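Long-range contact in extracellular sialidase/neuraminidase, putative (Aspergillus fumigatus, PDB 2XZI), which hydrolyses sialosides and, as a sialidase-family KDNase, probably acts chiefly on those ending in deaminoneuraminic acid: residues A[42-56]-A[103-117]. Sequence-based numbering, arbitrary orientation. Where two conformers were deposited one is given.
Sequences AVVRTTTGRILAFAE and GNPTPVVDDDNTIYL
Asn113 turns its CG anti to the backbone N (chi1 -152°), which brings its amide alongside Thr47, the two side chains running past each other in opposite directions. Asn113 OD1 accepts the backbone N-H of Thr47 at 2.8 Å; the bond is nearly straight, yet the donor stands above the amide carbonyl plane. At the other end Glu56, CG anti to its carbonyl carbon and the chain extended beyond it (chi2 -179°), lays OE2 2.9 Å from the backbone N of Asn104, which meets the carboxylate on its anti side. OE1 of the same group forms a salt bridge with Arg58, a residue of the deaminoneuraminic acid pocket. A water lies within hydrogen-bonding distance of both Glu56 OE2 and Asn104 OD1, though the main polar partner of the Asn104 side chain is Val185; a second water links Thr47 OG1 to the carbonyl of Asp111. Between these polar ends two beta hairpins illustrate how successive blades of the six-bladed sialidase beta-propeller pack face to face through apolar side chains, strand 51-56 running at 163° to strand 103-109. Ala42 CB abuts Pro107 CD at 3.5 Å, and Val44 sets CG1 against the CG of that proline at 3.7 Å and CG2 against Val109 CG2. Leu117 CD1 sits over one face of the Phe54 ring, 4.2 Å from its centroid and almost on the normal, a CH-pi contact; Pro107 CB approaches the ring obliquely. Nearer the turns, the side chains of Leu52 and Ile115 reach toward each other tip to tip, Leu52 CD1 lying 3.9 Å from Ile115 CG1. On the far side of the second hairpin, Val108 and Tyr116 pack on Leu198 of strand 198-202.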
ATOM      1  N   ALA A  42       3.531  -0.137   2.073  1.00  4.19           N
ATOM      2  CA  ALA A  42       3.671   0.390   0.721  1.00  4.25           C
ATOM      3  C   ALA A  42       5.081   0.071   0.276  1.00  4.17           C
ATOM      4  O   ALA A  42       6.008   0.227   1.067  1.00  4.85           O
ATOM      5  CB  ALA A  42       3.465   1.875   0.725  1.00  4.39           C
ATOM      6  N   VAL A  43       5.269  -0.315  -0.974  1.00  4.79           N
ATOM      7  CA  VAL A  43       6.605  -0.663  -1.483  1.00  4.90           C
ATOM      8  C   VAL A  43       6.796  -0.177  -2.912  1.00  5.48           C
ATOM      9  O   VAL A  43       5.873  -0.264  -3.745  1.00  6.18           O
ATOM     10  CB  VAL A  43       6.889  -2.193  -1.358  1.00  5.36           C
ATOM     11  CG1 VAL A  43       5.983  -3.022  -2.293  1.00  5.96           C
ATOM     12  CG2 VAL A  43       8.373  -2.507  -1.575  1.00  6.30           C
ATOM     13  N   VAL A  44       7.987   0.369  -3.166  1.00  5.01           N
ATOM     14  CA  VAL A  44       8.371   0.744  -4.520  1.00  5.52           C
ATOM     15  C   VAL A  44       9.812   0.383  -4.803  1.00  4.79           C
ATOM     16  O   VAL A  44      10.637   0.343  -3.917  1.00  6.34           O
ATOM     17  CB  VAL A  44       8.166   2.261  -4.810  1.00  5.76           C
ATOM     18  CG1 VAL A  44       6.661   2.617  -4.827  1.00  7.51           C
ATOM     19  CG2 VAL A  44       8.962   3.131  -3.835  1.00  6.70           C
ATOM     20  N   ARG A  45      10.096   0.118  -6.069  1.00  6.40           N
ATOM     21  CA  ARG A  45      11.459  -0.006  -6.548  1.00  6.67           C
ATOM     22  C   ARG A  45      11.814   1.311  -7.227  1.00  7.25           C
ATOM     23  O   ARG A  45      11.042   1.835  -8.033  1.00  8.60           O
ATOM     24  CB  ARG A  45      11.549  -1.159  -7.556  1.00  7.42           C
ATOM     25  CG  ARG A  45      12.971  -1.388  -8.054  1.00 10.51           C
ATOM     26  CD  ARG A  45      12.994  -2.124  -9.355  1.00 16.03           C
ATOM     27  NE  ARG A  45      12.884  -1.195 -10.474  1.00 20.26           N
ATOM     28  CZ  ARG A  45      12.422  -1.521 -11.677  1.00 24.07           C
ATOM     29  NH1 ARG A  45      12.005  -2.759 -11.931  1.00 25.27           N
ATOM     30  NH2 ARG A  45      12.362  -0.597 -12.627  1.00 25.76           N
ATOM     31  N   THR A  46      12.965   1.870  -6.875  1.00  7.05           N
ATOM     32  CA  THR A  46      13.358   3.167  -7.429  1.00  7.64           C
ATOM     33  C   THR A  46      14.027   2.954  -8.770  1.00  8.55           C
ATOM     34  O   THR A  46      14.235   1.819  -9.188  1.00  7.98           O
ATOM     35  CB  THR A  46      14.321   3.910  -6.507  1.00  8.06           C
ATOM     36  OG1 THR A  46      15.607   3.286  -6.590  1.00  7.75           O
ATOM     37  CG2 THR A  46      13.834   3.925  -5.055  1.00  8.39           C
ATOM     38  N   THR A  47      14.409   4.031  -9.451  1.00  8.60           N
ATOM     39  CA  THR A  47      15.020   3.821 -10.765  1.00  9.58           C
ATOM     40  C   THR A  47      16.423   3.211 -10.686  1.00 10.14           C
ATOM     41  O   THR A  47      16.959   2.784 -11.703  1.00 10.42           O
ATOM     42  CB  THR A  47      15.043   5.078 -11.635  1.00  9.91           C
ATOM     43  OG1 THR A  47      16.011   5.985 -11.125  1.00 11.33           O
ATOM     44  CG2 THR A  47      13.656   5.723 -11.725  1.00 11.64           C
ATOM     45  N   THR A  48      17.010   3.174  -9.491  1.00  9.06           N
ATOM     46  CA  THR A  48      18.343   2.593  -9.316  1.00  8.94           C
ATOM     47  C   THR A  48      18.266   1.089  -9.095  1.00  9.11           C
ATOM     48  O   THR A  48      19.283   0.406  -9.234  1.00 10.18           O
ATOM     49  CB  THR A  48      19.109   3.190  -8.100  1.00  9.05           C
ATOM     50  OG1 THR A  48      18.462   2.799  -6.876  1.00  8.63           O
ATOM     51  CG2 THR A  48      19.216   4.709  -8.171  1.00  7.84           C
ATOM     52  N   GLY A  49      17.077   0.584  -8.741  1.00  8.79           N
ATOM     53  CA  GLY A  49      16.947  -0.807  -8.289  1.00  7.89           C
ATOM     54  C   GLY A  49      16.786  -0.990  -6.783  1.00  7.39           C
ATOM     55  O   GLY A  49      16.433  -2.069  -6.302  1.00  7.46           O
ATOM     56  N   ARG A  50      17.047   0.065  -6.014  1.00  6.72           N
ATOM     57  CA  ARG A  50      16.826   0.019  -4.568  1.00  6.63           C
ATOM     58  C   ARG A  50      15.339  -0.148  -4.294  1.00  6.78           C
ATOM     59  O   ARG A  50      14.499   0.419  -5.021  1.00  7.14           O
ATOM     60  CB  ARG A  50      17.310   1.304  -3.925  1.00  7.05           C
ATOM     61  CG  ARG A  50      17.559   1.155  -2.427  1.00  8.05           C
ATOM     62  CD  ARG A  50      18.060   2.443  -1.801  1.00  8.42           C
ATOM     63  NE  ARG A  50      19.351   2.909  -2.335  1.00 10.02           N
ATOM     64  CZ  ARG A  50      20.546   2.539  -1.889  1.00  9.64           C
ATOM     65  NH1 ARG A  50      20.678   1.641  -0.900  1.00  9.75           N
ATOM     66  NH2 ARG A  50      21.633   3.063  -2.455  1.00 10.67           N
ATOM     67  N   ILE A  51      15.021  -0.891  -3.239  1.00  5.22           N
ATOM     68  CA  ILE A  51      13.630  -1.087  -2.824  1.00  5.83           C
ATOM     69  C   ILE A  51      13.389  -0.298  -1.548  1.00  5.82           C
ATOM     70  O   ILE A  51      14.197  -0.365  -0.615  1.00  5.96           O
ATOM     71  CB  ILE A  51      13.268  -2.586  -2.668  1.00  5.65           C
ATOM     72  CG1 ILE A  51      13.557  -3.317  -3.998  1.00  7.49           C
ATOM     73  CG2 ILE A  51      11.805  -2.738  -2.292  1.00  6.87           C
ATOM     74  CD1 ILE A  51      13.455  -4.828  -3.952  1.00  9.19           C
ATOM     75  N   LEU A  52      12.286   0.461  -1.527  1.00  4.93           N
ATOM     76  CA  LEU A  52      11.844   1.229  -0.360  1.00  4.75           C
ATOM     77  C   LEU A  52      10.533   0.652   0.144  1.00  4.85           C
ATOM     78  O   LEU A  52       9.559   0.590  -0.604  1.00  5.57           O
ATOM     79  CB  LEU A  52      11.633   2.692  -0.730  1.00  5.76           C
ATOM     80  CG  LEU A  52      12.768   3.410  -1.449  1.00  6.38           C
ATOM     81  CD1 LEU A  52      12.401   4.871  -1.743  1.00  8.33           C
ATOM     82  CD2 LEU A  52      14.052   3.349  -0.637  1.00  8.38           C
ATOM     83  N   ALA A  53      10.533   0.204   1.403  1.00  4.54           N
ATOM     84  CA  ALA A  53       9.342  -0.339   2.056  1.00  4.63           C
ATOM     85  C   ALA A  53       8.895   0.581   3.184  1.00  4.56           C
ATOM     86  O   ALA A  53       9.690   0.902   4.081  1.00  5.19           O
ATOM     87  CB  ALA A  53       9.655  -1.734   2.588  1.00  5.77           C
ATOM     88  N   PHE A  54       7.628   0.986   3.149  1.00  4.70           N
ATOM     89  CA  PHE A  54       7.038   1.902   4.113  1.00  4.56           C
ATOM     90  C   PHE A  54       5.959   1.211   4.913  1.00  4.11           C
ATOM     91  O   PHE A  54       5.344   0.242   4.448  1.00  4.80           O
ATOM     92  CB  PHE A  54       6.392   3.087   3.408  1.00  5.27           C
ATOM     93  CG  PHE A  54       7.307   3.823   2.481  1.00  3.49           C
ATOM     94  CD1 PHE A  54       7.413   3.446   1.145  1.00  4.76           C
ATOM     95  CD2 PHE A  54       8.035   4.911   2.921  1.00  3.31           C
ATOM     96  CE1 PHE A  54       8.273   4.136   0.270  1.00  4.49           C
ATOM     97  CE2 PHE A  54       8.897   5.600   2.045  1.00  5.52           C
ATOM     98  CZ  PHE A  54       8.992   5.219   0.724  1.00  4.21           C
ATOM     99  N   ALA A  55       5.726   1.710   6.121  1.00  4.77           N
ATOM    100  CA  ALA A  55       4.629   1.214   6.939  1.00  4.65           C
ATOM    101  C   ALA A  55       4.248   2.255   7.987  1.00  4.04           C
ATOM    102  O   ALA A  55       5.001   3.222   8.244  1.00  4.75           O
ATOM    103  CB  ALA A  55       5.031  -0.088   7.622  1.00  4.96           C
ATOM    104  N   GLU A  56       3.075   2.052   8.581  1.00  4.39           N
ATOM    105  CA  GLU A  56       2.705   2.745   9.791  1.00  4.89           C
ATOM    106  C   GLU A  56       3.264   2.017  10.994  1.00  4.88           C
ATOM    107  O   GLU A  56       2.979   0.837  11.220  1.00  6.30           O
ATOM    108  CB  GLU A  56       1.182   2.799   9.900  1.00  5.13           C
ATOM    109  CG  GLU A  56       0.542   3.810   8.969  1.00  6.68           C
ATOM    110  CD  GLU A  56      -0.961   3.866   9.112  1.00  6.60           C
ATOM    111  OE1 GLU A  56      -1.488   3.536  10.206  1.00  7.12           O
ATOM    112  OE2 GLU A  56      -1.618   4.266   8.130  1.00  6.93           O
ATOM    113  N   GLY A 103       0.142   8.450   8.425  1.00  5.92           N
ATOM    114  CA  GLY A 103      -0.076   7.157   7.785  1.00  5.75           C
ATOM    115  C   GLY A 103      -0.527   7.174   6.351  1.00  5.39           C
ATOM    116  O   GLY A 103      -0.320   8.144   5.625  1.00  5.81           O
ATOM    117  N   ASN A 104      -1.157   6.069   5.954  1.00  4.57           N
ATOM    118  CA  ASN A 104      -1.580   5.864   4.560  1.00  5.25           C
ATOM    119  C   ASN A 104      -0.443   6.075   3.545  1.00  4.90           C
ATOM    120  O   ASN A 104      -0.596   6.817   2.578  1.00  5.55           O
ATOM    121  CB  ASN A 104      -2.765   6.784   4.212  1.00  5.43           C
ATOM    122  CG  ASN A 104      -4.067   6.296   4.786  1.00  5.03           C
ATOM    123  OD1 ASN A 104      -4.277   6.336   6.009  1.00  5.97           O
ATOM    124  ND2 ASN A 104      -4.944   5.801   3.927  1.00  5.57           N
ATOM    125  N   PRO A 105       0.722   5.446   3.758  1.00  4.83           N
ATOM    126  CA  PRO A 105       1.786   5.714   2.786  1.00  4.75           C
ATOM    127  C   PRO A 105       1.378   5.366   1.354  1.00  4.13           C
ATOM    128  O   PRO A 105       0.902   4.257   1.087  1.00  4.62           O
ATOM    129  CB  PRO A 105       2.929   4.793   3.257  1.00  4.44           C
ATOM    130  CG  PRO A 105       2.229   3.710   4.004  1.00  4.64           C
ATOM    131  CD  PRO A 105       1.119   4.395   4.713  1.00  4.70           C
ATOM    132  N   THR A 106       1.550   6.330   0.445  1.00  4.47           N
ATOM    133  CA  THR A 106       1.221   6.141  -0.973  1.00  4.57           C
ATOM    134  C   THR A 106       2.346   6.745  -1.827  1.00  4.67           C
ATOM    135  O   THR A 106       2.267   7.896  -2.261  1.00  4.93           O
ATOM    136  CB  THR A 106      -0.157   6.743  -1.318  1.00  4.60           C
ATOM    137  OG1 THR A 106      -1.108   6.316  -0.342  1.00  5.14           O
ATOM    138  CG2 THR A 106      -0.634   6.284  -2.690  1.00  4.70           C
ATOM    139  N   PRO A 107       3.399   5.954  -2.066  1.00  3.77           N
ATOM    140  CA  PRO A 107       4.580   6.411  -2.807  1.00  4.61           C
ATOM    141  C   PRO A 107       4.419   6.285  -4.312  1.00  4.99           C
ATOM    142  O   PRO A 107       3.676   5.423  -4.796  1.00  4.59           O
ATOM    143  CB  PRO A 107       5.686   5.480  -2.297  1.00  5.52           C
ATOM    144  CG  PRO A 107       4.955   4.195  -2.004  1.00  4.20           C
ATOM    145  CD  PRO A 107       3.638   4.649  -1.412  1.00  3.97           C
ATOM    146  N   VAL A 108       5.139   7.122  -5.065  1.00  4.64           N
ATOM    147  CA  VAL A 108       5.302   6.953  -6.497  1.00  5.42           C
ATOM    148  C   VAL A 108       6.702   7.440  -6.884  1.00  4.92           C
ATOM    149  O   VAL A 108       7.126   8.510  -6.457  1.00  5.75           O
ATOM    150  CB  VAL A 108       4.182   7.675  -7.310  1.00  5.68           C
ATOM    151  CG1 VAL A 108       4.130   9.179  -7.005  1.00  6.39           C
ATOM    152  CG2 VAL A 108       4.302   7.369  -8.823  1.00  7.45           C
ATOM    153  N   VAL A 109       7.372   6.653  -7.709  1.00  5.86           N
ATOM    154  CA  VAL A 109       8.698   6.997  -8.182  1.00  5.95           C
ATOM    155  C   VAL A 109       8.560   7.753  -9.505  1.00  5.54           C
ATOM    156  O   VAL A 109       7.964   7.260 -10.457  1.00  7.18           O
ATOM    157  CB  VAL A 109       9.584   5.749  -8.366  1.00  5.92           C
ATOM    158  CG1 VAL A 109      10.969   6.164  -8.914  1.00  7.37           C
ATOM    159  CG2 VAL A 109       9.723   4.956  -7.052  1.00  6.91           C
ATOM    160  N   ASP A 110       9.109   8.968  -9.540  1.00  5.86           N
ATOM    161  CA  ASP A 110       9.080   9.781 -10.763  1.00  6.58           C
ATOM    162  C   ASP A 110      10.290   9.505 -11.661  1.00  7.11           C
ATOM    163  O   ASP A 110      11.230   8.834 -11.232  1.00  7.06           O
ATOM    164  CB  ASP A 110       8.945  11.269 -10.437  1.00  6.00           C
ATOM    165  CG  ASP A 110       8.111  12.030 -11.464  1.00  5.96           C
ATOM    166  OD1 ASP A 110       7.959  11.550 -12.617  1.00  6.07           O
ATOM    167  OD2 ASP A 110       7.609  13.115 -11.107  1.00  6.60           O
ATOM    168  N   ASP A 111      10.270  10.031 -12.894  1.00  7.77           N
ATOM    169  CA  ASP A 111      11.258   9.674 -13.937  0.50  8.31           C
ATOM    170  C   ASP A 111      12.690  10.069 -13.585  1.00  8.64           C
ATOM    171  O   ASP A 111      13.658   9.456 -14.070  1.00  9.01           O
ATOM    172  CB  ASP A 111      10.928  10.347 -15.280  0.50  8.57           C
ATOM    173  CG  ASP A 111       9.555   9.997 -15.813  0.50  8.69           C
ATOM    174  OD1 ASP A 111       8.911   9.051 -15.305  0.50  8.75           O
ATOM    175  OD2 ASP A 111       9.122  10.681 -16.762  0.50  8.64           O
ATOM    176  N   ASP A 112      12.821  11.122 -12.783  1.00  7.91           N
ATOM    177  CA  ASP A 112      14.122  11.647 -12.360  1.00  7.83           C
ATOM    178  C   ASP A 112      14.647  10.933 -11.122  1.00  7.79           C
ATOM    179  O   ASP A 112      15.696  11.290 -10.593  1.00  8.48           O
ATOM    180  CB  ASP A 112      14.008  13.146 -12.063  1.00  7.63           C
ATOM    181  CG  ASP A 112      13.092  13.446 -10.882  1.00  6.92           C
ATOM    182  OD1 ASP A 112      12.093  12.702 -10.678  1.00  6.33           O
ATOM    183  OD2 ASP A 112      13.369  14.400 -10.130  1.00  7.51           O
ATOM    184  N   ASN A 113      13.887   9.931 -10.673  1.00  7.96           N
ATOM    185  CA  ASN A 113      14.089   9.246  -9.387  1.00  7.31           C
ATOM    186  C   ASN A 113      13.734  10.026  -8.130  1.00  7.45           C
ATOM    187  O   ASN A 113      14.070   9.591  -7.031  1.00  8.35           O
ATOM    188  CB  ASN A 113      15.462   8.560  -9.255  1.00  7.74           C
ATOM    189  CG  ASN A 113      15.409   7.378  -8.329  1.00  6.91           C
ATOM    190  OD1 ASN A 113      14.430   6.622  -8.332  1.00  8.05           O
ATOM    191  ND2 ASN A 113      16.447   7.214  -7.504  1.00 10.68           N
ATOM    192  N   THR A 114      13.034  11.160  -8.256  1.00  6.87           N
ATOM    193  CA  THR A 114      12.394  11.716  -7.061  1.00  6.61           C
ATOM    194  C   THR A 114      11.344  10.698  -6.592  1.00  6.14           C
ATOM    195  O   THR A 114      10.520  10.228  -7.392  1.00  7.22           O
ATOM    196  CB  THR A 114      11.709  13.052  -7.323  1.00  6.91           C
ATOM    197  OG1 THR A 114      12.715  14.039  -7.595  1.00  7.10           O
ATOM    198  CG2 THR A 114      10.887  13.506  -6.118  1.00  6.73           C
ATOM    199  N   ILE A 115      11.397  10.345  -5.319  1.00  6.31           N
ATOM    200  CA  ILE A 115      10.335   9.513  -4.771  1.00  6.36           C
ATOM    201  C   ILE A 115       9.369  10.392  -3.985  1.00  6.32           C
ATOM    202  O   ILE A 115       9.722  10.967  -2.960  1.00  7.20           O
ATOM    203  CB  ILE A 115      10.840   8.351  -3.893  1.00  6.00           C
ATOM    204  CG1 ILE A 115      11.896   7.511  -4.632  1.00  7.87           C
ATOM    205  CG2 ILE A 115       9.641   7.486  -3.478  1.00  7.24           C
ATOM    206  CD1 ILE A 115      13.342   7.886  -4.255  1.00  9.24           C
ATOM    207  N   TYR A 116       8.148  10.503  -4.494  1.00  5.80           N
ATOM    208  CA  TYR A 116       7.101  11.205  -3.822  1.00  5.34           C
ATOM    209  C   TYR A 116       6.393  10.264  -2.865  1.00  5.28           C
ATOM    210  O   TYR A 116       6.151   9.107  -3.193  1.00  7.12           O
ATOM    211  CB  TYR A 116       6.099  11.718  -4.840  1.00  5.97           C
ATOM    212  CG  TYR A 116       6.488  12.940  -5.642  1.00  5.75           C
ATOM    213  CD1 TYR A 116       6.646  14.182  -5.020  1.00  6.76           C
ATOM    214  CD2 TYR A 116       6.610  12.861  -7.023  1.00  5.80           C
ATOM    215  CE1 TYR A 116       6.953  15.318  -5.774  1.00  8.00           C
ATOM    216  CE2 TYR A 116       6.914  13.983  -7.775  1.00  6.57           C
ATOM    217  CZ  TYR A 116       7.080  15.195  -7.132  1.00  6.04           C
ATOM    218  OH  TYR A 116       7.348  16.335  -7.873  1.00  8.44           O
ATOM    219  N   LEU A 117       6.059  10.766  -1.678  1.00  4.35           N
ATOM    220  CA  LEU A 117       5.278   9.993  -0.725  1.00  4.94           C
ATOM    221  C   LEU A 117       4.110  10.843  -0.221  1.00  4.59           C
ATOM    222  O   LEU A 117       4.287  11.803   0.538  1.00  5.37           O
ATOM    223  CB  LEU A 117       6.156   9.462   0.419  1.00  4.54           C
ATOM    224  CG  LEU A 117       5.452   8.701   1.540  1.00  5.80           C
ATOM    225  CD1 LEU A 117       5.075   7.326   1.083  1.00  5.36           C
ATOM    226  CD2 LEU A 117       6.406   8.594   2.705  1.00  7.77           C
TER
HETATM  227  O   HOH W   1      16.046   8.205 -12.872  1.00 16.15           O
HETATM  228  O   HOH W   2      -4.243   3.826   7.516  1.00 13.04           O